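Local atomic coordinates of putative citrate lyase, alfa subunit (Streptococcus mutans, PDB entry 2HJ0), a protein that belongs to the citrate lyase alpha-subunit (CitF) family and is a putative alpha subunit whose chain folds round mixed, largely parallel beta sheets and pairs with a second copy. Residues 264-278 and 363-375. Residues are numbered along the deposited sequence; the frame is centred on the assembly and turned at random.
Sequences ITSSPYYKEGFSFQT and VINQLDICVLSAL
The hydroxyl of S275 works both ways across the contact: OG donates to Q366 O at 2.7 Å, in the plane of that carbonyl and on a lone pair, and accepts from D368 N at 2.8 Å. Its chi1 of 56° sets OG between the backbone N and carbonyl carbon of S275, facing the loop 366-368, where so short a side chain can serve two backbone groups. D368 answers with its carboxylate. D368 OD2 accepts from S275 N at 2.9 Å in a fairly straight bond (N-H...O 163°), approached on the anti side and well out of the carboxylate plane, while OD1 has a long, weak ion pair with K408. Thus, where the two chains begin to pair, the side chains of S275 and D368 make the bonds to backbone N-H and C=O groups. Beyond them Q277 N donates to I369 O, and Q277 O receives V371 N at 3.0 Å. L367 CD1 lies against the backbone of F276. On the face of the sheet that carries I369 and V371, the branched side chains pack against I264 from the end of helix 251-265: I264 CG1 meets I369 CD1 at 3.7 Å, crossing it at about a right angle, and I264 CD1 reaches V371 CG2. Strands 275-277 and 369-372 run parallel, 12° apart, as central neighbours in a mixed sheet flanked by helices, an arrangement characteristic of an alpha/beta fold.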
loop_
_atom_site.group_PDB
_atom_site.type_symbol
_atom_site.label_atom_id
_atom_site.label_comp_id
_atom_site.label_asym_id
_atom_site.label_seq_id
_atom_site.Cartn_x
_atom_site.Cartn_y
_atom_site.Cartn_z
ATOM N N ILE A 264 9.317 -32.988 -9.148
ATOM C CA ILE A 264 9.682 -31.883 -8.264
ATOM C C ILE A 264 10.719 -32.313 -7.229
ATOM O O ILE A 264 11.770 -31.683 -7.082
ATOM C CB ILE A 264 8.429 -31.334 -7.501
ATOM C CG1 ILE A 264 7.421 -30.752 -8.497
ATOM C CG2 ILE A 264 8.819 -30.246 -6.509
ATOM C CD1 ILE A 264 6.060 -30.524 -7.903
ATOM N N THR A 265 10.426 -33.383 -6.499
ATOM C CA THR A 265 11.357 -33.867 -5.487
ATOM C C THR A 265 12.651 -34.435 -6.062
ATOM O O THR A 265 13.558 -34.752 -5.315
ATOM C CB THR A 265 10.714 -34.932 -4.618
ATOM O OG1 THR A 265 10.258 -36.007 -5.445
ATOM C CG2 THR A 265 9.542 -34.343 -3.862
ATOM N N SER A 266 12.750 -34.571 -7.379
ATOM C CA SER A 266 13.986 -35.074 -7.957
ATOM C C SER A 266 14.642 -33.960 -8.748
ATOM O O SER A 266 15.687 -34.155 -9.355
ATOM C CB SER A 266 13.736 -36.249 -8.903
ATOM O OG SER A 266 13.164 -37.360 -8.237
ATOM N N SER A 267 14.034 -32.786 -8.747
ATOM C CA SER A 267 14.589 -31.681 -9.506
ATOM C C SER A 267 15.736 -31.023 -8.761
ATOM O O SER A 267 15.881 -31.190 -7.552
ATOM C CB SER A 267 13.498 -30.646 -9.795
ATOM O OG SER A 267 13.188 -29.885 -8.641
ATOM N N PRO A 268 16.569 -30.252 -9.476
ATOM C CA PRO A 268 17.698 -29.574 -8.831
ATOM C C PRO A 268 17.241 -28.361 -8.023
ATOM O O PRO A 268 18.048 -27.518 -7.666
ATOM C CB PRO A 268 18.558 -29.158 -10.015
ATOM C CG PRO A 268 17.513 -28.790 -11.014
ATOM C CD PRO A 268 16.543 -29.951 -10.919
ATOM N N TYR A 269 15.948 -28.283 -7.731
ATOM C CA TYR A 269 15.409 -27.153 -6.986
ATOM C C TYR A 269 14.854 -27.635 -5.650
ATOM O O TYR A 269 14.557 -26.840 -4.750
ATOM C CB TYR A 269 14.304 -26.484 -7.797
ATOM C CG TYR A 269 14.726 -26.081 -9.192
ATOM C CD1 TYR A 269 15.496 -24.936 -9.408
ATOM C CD2 TYR A 269 14.351 -26.846 -10.303
ATOM C CE1 TYR A 269 15.878 -24.556 -10.705
ATOM C CE2 TYR A 269 14.728 -26.480 -11.604
ATOM C CZ TYR A 269 15.490 -25.330 -11.799
ATOM O OH TYR A 269 15.848 -24.948 -13.074
ATOM N N TYR A 270 14.708 -28.948 -5.531
ATOM C CA TYR A 270 14.198 -29.543 -4.307
ATOM C C TYR A 270 15.297 -29.631 -3.258
ATOM O O TYR A 270 16.179 -30.492 -3.318
ATOM C CB TYR A 270 13.634 -30.934 -4.587
ATOM C CG TYR A 270 13.163 -31.640 -3.348
ATOM C CD1 TYR A 270 13.881 -32.695 -2.808
ATOM C CD2 TYR A 270 12.011 -31.222 -2.696
ATOM C CE1 TYR A 270 13.460 -33.317 -1.642
ATOM C CE2 TYR A 270 11.577 -31.828 -1.535
ATOM C CZ TYR A 270 12.306 -32.880 -1.005
ATOM O OH TYR A 270 11.887 -33.486 0.163
ATOM N N LYS A 271 15.232 -28.713 -2.302
ATOM C CA LYS A 271 16.187 -28.632 -1.208
ATOM C C LYS A 271 15.598 -27.706 -0.153
ATOM O O LYS A 271 14.544 -27.098 -0.360
ATOM C CB LYS A 271 17.538 -28.103 -1.718
ATOM C CG LYS A 271 17.448 -26.838 -2.570
ATOM C CD LYS A 271 18.814 -26.246 -2.900
ATOM C CE LYS A 271 18.641 -24.908 -3.629
ATOM N NZ LYS A 271 19.793 -23.956 -3.521
ATOM N N GLU A 272 16.261 -27.605 0.987
ATOM C CA GLU A 272 15.765 -26.749 2.057
ATOM C C GLU A 272 15.462 -25.326 1.557
ATOM O O GLU A 272 16.243 -24.759 0.802
ATOM C CB GLU A 272 16.803 -26.704 3.173
ATOM C CG GLU A 272 16.368 -25.939 4.389
ATOM C CD GLU A 272 15.150 -26.551 5.037
ATOM O OE1 GLU A 272 14.944 -27.770 4.887
ATOM O OE2 GLU A 272 14.408 -25.814 5.713
ATOM N N GLY A 273 14.316 -24.779 1.965
ATOM C CA GLY A 273 13.921 -23.429 1.579
ATOM C C GLY A 273 13.515 -23.175 0.129
ATOM O O GLY A 273 13.769 -22.102 -0.409
ATOM N N PHE A 274 12.873 -24.153 -0.502
ATOM C CA PHE A 274 12.452 -24.027 -1.896
ATOM C C PHE A 274 11.005 -23.550 -1.923
ATOM O O PHE A 274 10.252 -23.827 -0.999
ATOM C CB PHE A 274 12.584 -25.384 -2.604
ATOM C CG PHE A 274 11.460 -26.327 -2.308
ATOM C CD1 PHE A 274 10.363 -26.399 -3.160
ATOM C CD2 PHE A 274 11.464 -27.104 -1.153
ATOM C CE1 PHE A 274 9.278 -27.229 -2.869
ATOM C CE2 PHE A 274 10.380 -27.942 -0.847
ATOM C CZ PHE A 274 9.286 -28.004 -1.706
ATOM N N SER A 275 10.622 -22.834 -2.976
ATOM C CA SER A 275 9.262 -22.315 -3.091
ATOM C C SER A 275 8.470 -23.088 -4.130
ATOM O O SER A 275 9.047 -23.751 -4.988
ATOM C CB SER A 275 9.290 -20.836 -3.482
ATOM O OG SER A 275 10.024 -20.640 -4.680
ATOM N N PHE A 276 7.149 -22.993 -4.063
ATOM C CA PHE A 276 6.317 -23.697 -5.017
ATOM C C PHE A 276 4.867 -23.224 -5.015
ATOM O O PHE A 276 4.393 -22.570 -4.077
ATOM C CB PHE A 276 6.330 -25.194 -4.723
ATOM C CG PHE A 276 5.651 -25.555 -3.437
ATOM C CD1 PHE A 276 6.304 -25.397 -2.223
ATOM C CD2 PHE A 276 4.336 -25.980 -3.433
ATOM C CE1 PHE A 276 5.647 -25.653 -1.028
ATOM C CE2 PHE A 276 3.677 -26.237 -2.237
ATOM C CZ PHE A 276 4.332 -26.072 -1.035
ATOM N N GLN A 277 4.166 -23.585 -6.080
ATOM C CA GLN A 277 2.762 -23.265 -6.222
ATOM C C GLN A 277 2.092 -24.480 -6.859
ATOM O O GLN A 277 2.571 -25.004 -7.861
ATOM C CB GLN A 277 2.569 -22.028 -7.104
ATOM C CG GLN A 277 1.112 -21.634 -7.265
ATOM C CD GLN A 277 0.895 -20.557 -8.300
ATOM O OE1 GLN A 277 1.219 -19.388 -8.096
ATOM N NE2 GLN A 277 0.346 -20.954 -9.433
ATOM N N THR A 278 1.007 -24.950 -6.245
ATOM C CA THR A 278 0.265 -26.094 -6.767
ATOM C C THR A 278 -1.130 -25.669 -7.164
ATOM O O THR A 278 -1.560 -24.548 -6.890
ATOM C CB THR A 278 0.132 -27.232 -5.740
ATOM O OG1 THR A 278 -0.366 -26.704 -4.507
ATOM C CG2 THR A 278 1.476 -27.900 -5.510
ATOM N N VAL A 363 6.446 -11.771 -6.787
ATOM C CA VAL A 363 6.756 -12.959 -6.002
ATOM C C VAL A 363 6.990 -14.195 -6.875
ATOM O O VAL A 363 7.881 -15.001 -6.593
ATOM C CB VAL A 363 5.659 -13.269 -4.947
ATOM C CG1 VAL A 363 5.509 -12.095 -3.991
ATOM C CG2 VAL A 363 4.336 -13.547 -5.632
ATOM N N ILE A 364 6.221 -14.343 -7.944
ATOM C CA ILE A 364 6.398 -15.505 -8.807
ATOM C C ILE A 364 7.816 -15.544 -9.389
ATOM O O ILE A 364 8.263 -16.549 -9.957
ATOM C CB ILE A 364 5.407 -15.495 -9.968
ATOM C CG1 ILE A 364 5.662 -14.250 -10.828
ATOM C CG2 ILE A 364 3.994 -15.570 -9.433
ATOM C CD1 ILE A 364 4.975 -14.267 -12.181
ATOM N N ASN A 365 8.517 -14.426 -9.258
ATOM C CA ASN A 365 9.881 -14.328 -9.743
ATOM C C ASN A 365 10.811 -15.068 -8.778
ATOM O O ASN A 365 11.977 -15.335 -9.084
ATOM C CB ASN A 365 10.276 -12.866 -9.834
ATOM C CG ASN A 365 11.134 -12.578 -11.032
ATOM O OD1 ASN A 365 11.205 -11.436 -11.487
ATOM N ND2 ASN A 365 11.798 -13.612 -11.562
ATOM N N GLN A 366 10.277 -15.402 -7.606
ATOM C CA GLN A 366 11.039 -16.119 -6.613
ATOM C C GLN A 366 10.499 -17.527 -6.488
ATOM O O GLN A 366 10.846 -18.265 -5.575
ATOM C CB GLN A 366 10.953 -15.399 -5.276
ATOM C CG GLN A 366 11.427 -13.960 -5.353
ATOM C CD GLN A 366 12.844 -13.844 -5.865
ATOM O OE1 GLN A 366 13.215 -12.835 -6.467
ATOM N NE2 GLN A 366 13.649 -14.873 -5.622
ATOM N N LEU A 367 9.662 -17.907 -7.433
ATOM C CA LEU A 367 9.066 -19.223 -7.417
ATOM C C LEU A 367 9.980 -20.274 -8.073
ATOM O O LEU A 367 10.428 -20.087 -9.203
ATOM C CB LEU A 367 7.729 -19.131 -8.139
ATOM C CG LEU A 367 6.758 -20.298 -8.057
ATOM C CD1 LEU A 367 6.419 -20.625 -6.604
ATOM C CD2 LEU A 367 5.506 -19.923 -8.837
ATOM N N ASP A 368 10.266 -21.372 -7.375
ATOM C CA ASP A 368 11.119 -22.416 -7.948
ATOM C C ASP A 368 10.347 -23.378 -8.844
ATOM O O ASP A 368 10.874 -23.855 -9.849
ATOM C CB ASP A 368 11.832 -23.246 -6.864
ATOM C CG ASP A 368 12.816 -22.435 -6.047
ATOM O OD1 ASP A 368 13.557 -21.605 -6.638
ATOM O OD2 ASP A 368 12.857 -22.646 -4.811
ATOM N N ILE A 369 9.107 -23.682 -8.487
ATOM C CA ILE A 369 8.346 -24.601 -9.320
ATOM C C ILE A 369 6.838 -24.370 -9.218
ATOM O O ILE A 369 6.326 -23.958 -8.183
ATOM C CB ILE A 369 8.718 -26.076 -8.965
ATOM C CG1 ILE A 369 8.243 -27.008 -10.062
ATOM C CG2 ILE A 369 8.093 -26.489 -7.631
ATOM C CD1 ILE A 369 6.775 -27.385 -9.939
ATOM N N CYS A 370 6.139 -24.599 -10.320
ATOM C CA CYS A 370 4.703 -24.450 -10.343
ATOM C C CYS A 370 4.095 -25.659 -11.063
ATOM O O CYS A 370 4.691 -26.220 -11.991
ATOM C CB CYS A 370 4.293 -23.142 -11.038
ATOM S SG CYS A 370 4.658 -23.060 -12.843
ATOM N N VAL A 371 2.906 -26.056 -10.610
ATOM C CA VAL A 371 2.180 -27.184 -11.170
ATOM C C VAL A 371 0.898 -26.631 -11.790
ATOM O O VAL A 371 0.013 -26.165 -11.085
ATOM C CB VAL A 371 1.847 -28.203 -10.058
ATOM C CG1 VAL A 371 1.196 -29.444 -10.657
ATOM C CG2 VAL A 371 3.124 -28.583 -9.299
ATOM N N LEU A 372 0.809 -26.686 -13.114
ATOM C CA LEU A 372 -0.345 -26.168 -13.841
ATOM C C LEU A 372 -1.122 -27.248 -14.584
ATOM O O LEU A 372 -0.600 -28.336 -14.832
ATOM C CB LEU A 372 0.133 -25.139 -14.855
ATOM C CG LEU A 372 0.992 -24.053 -14.225
ATOM C CD1 LEU A 372 1.677 -23.225 -15.294
ATOM C CD2 LEU A 372 0.110 -23.202 -13.340
ATOM N N SER A 373 -2.361 -26.941 -14.963
ATOM C CA SER A 373 -3.166 -27.908 -15.703
ATOM C C SER A 373 -3.363 -27.379 -17.111
ATOM O O SER A 373 -2.823 -26.331 -17.449
ATOM C CB SER A 373 -4.517 -28.129 -15.023
ATOM O OG SER A 373 -5.119 -26.882 -14.749
ATOM N N ALA A 374 -4.127 -28.094 -17.931
ATOM C CA ALA A 374 -4.339 -27.660 -19.305
ATOM C C ALA A 374 -5.515 -28.318 -20.007
ATOM O O ALA A 374 -5.917 -29.438 -19.674
ATOM C CB ALA A 374 -3.082 -27.914 -20.104
ATOM N N LEU A 375 -6.077 -27.607 -20.979
ATOM C CA LEU A 375 -7.171 -28.160 -21.773
ATOM C C LEU A 375 -6.504 -28.855 -22.961
ATOM O O LEU A 375 -6.852 -29.981 -23.314
ATOM C CB LEU A 375 -8.100 -27.066 -22.279
ATOM C CG LEU A 375 -8.949 -26.361 -21.244
ATOM C CD1 LEU A 375 -9.693 -25.238 -21.933
ATOM C CD2 LEU A 375 -9.925 -27.323 -20.602
HETATM O O HOH W 1 13.374 -20.686 -2.716
#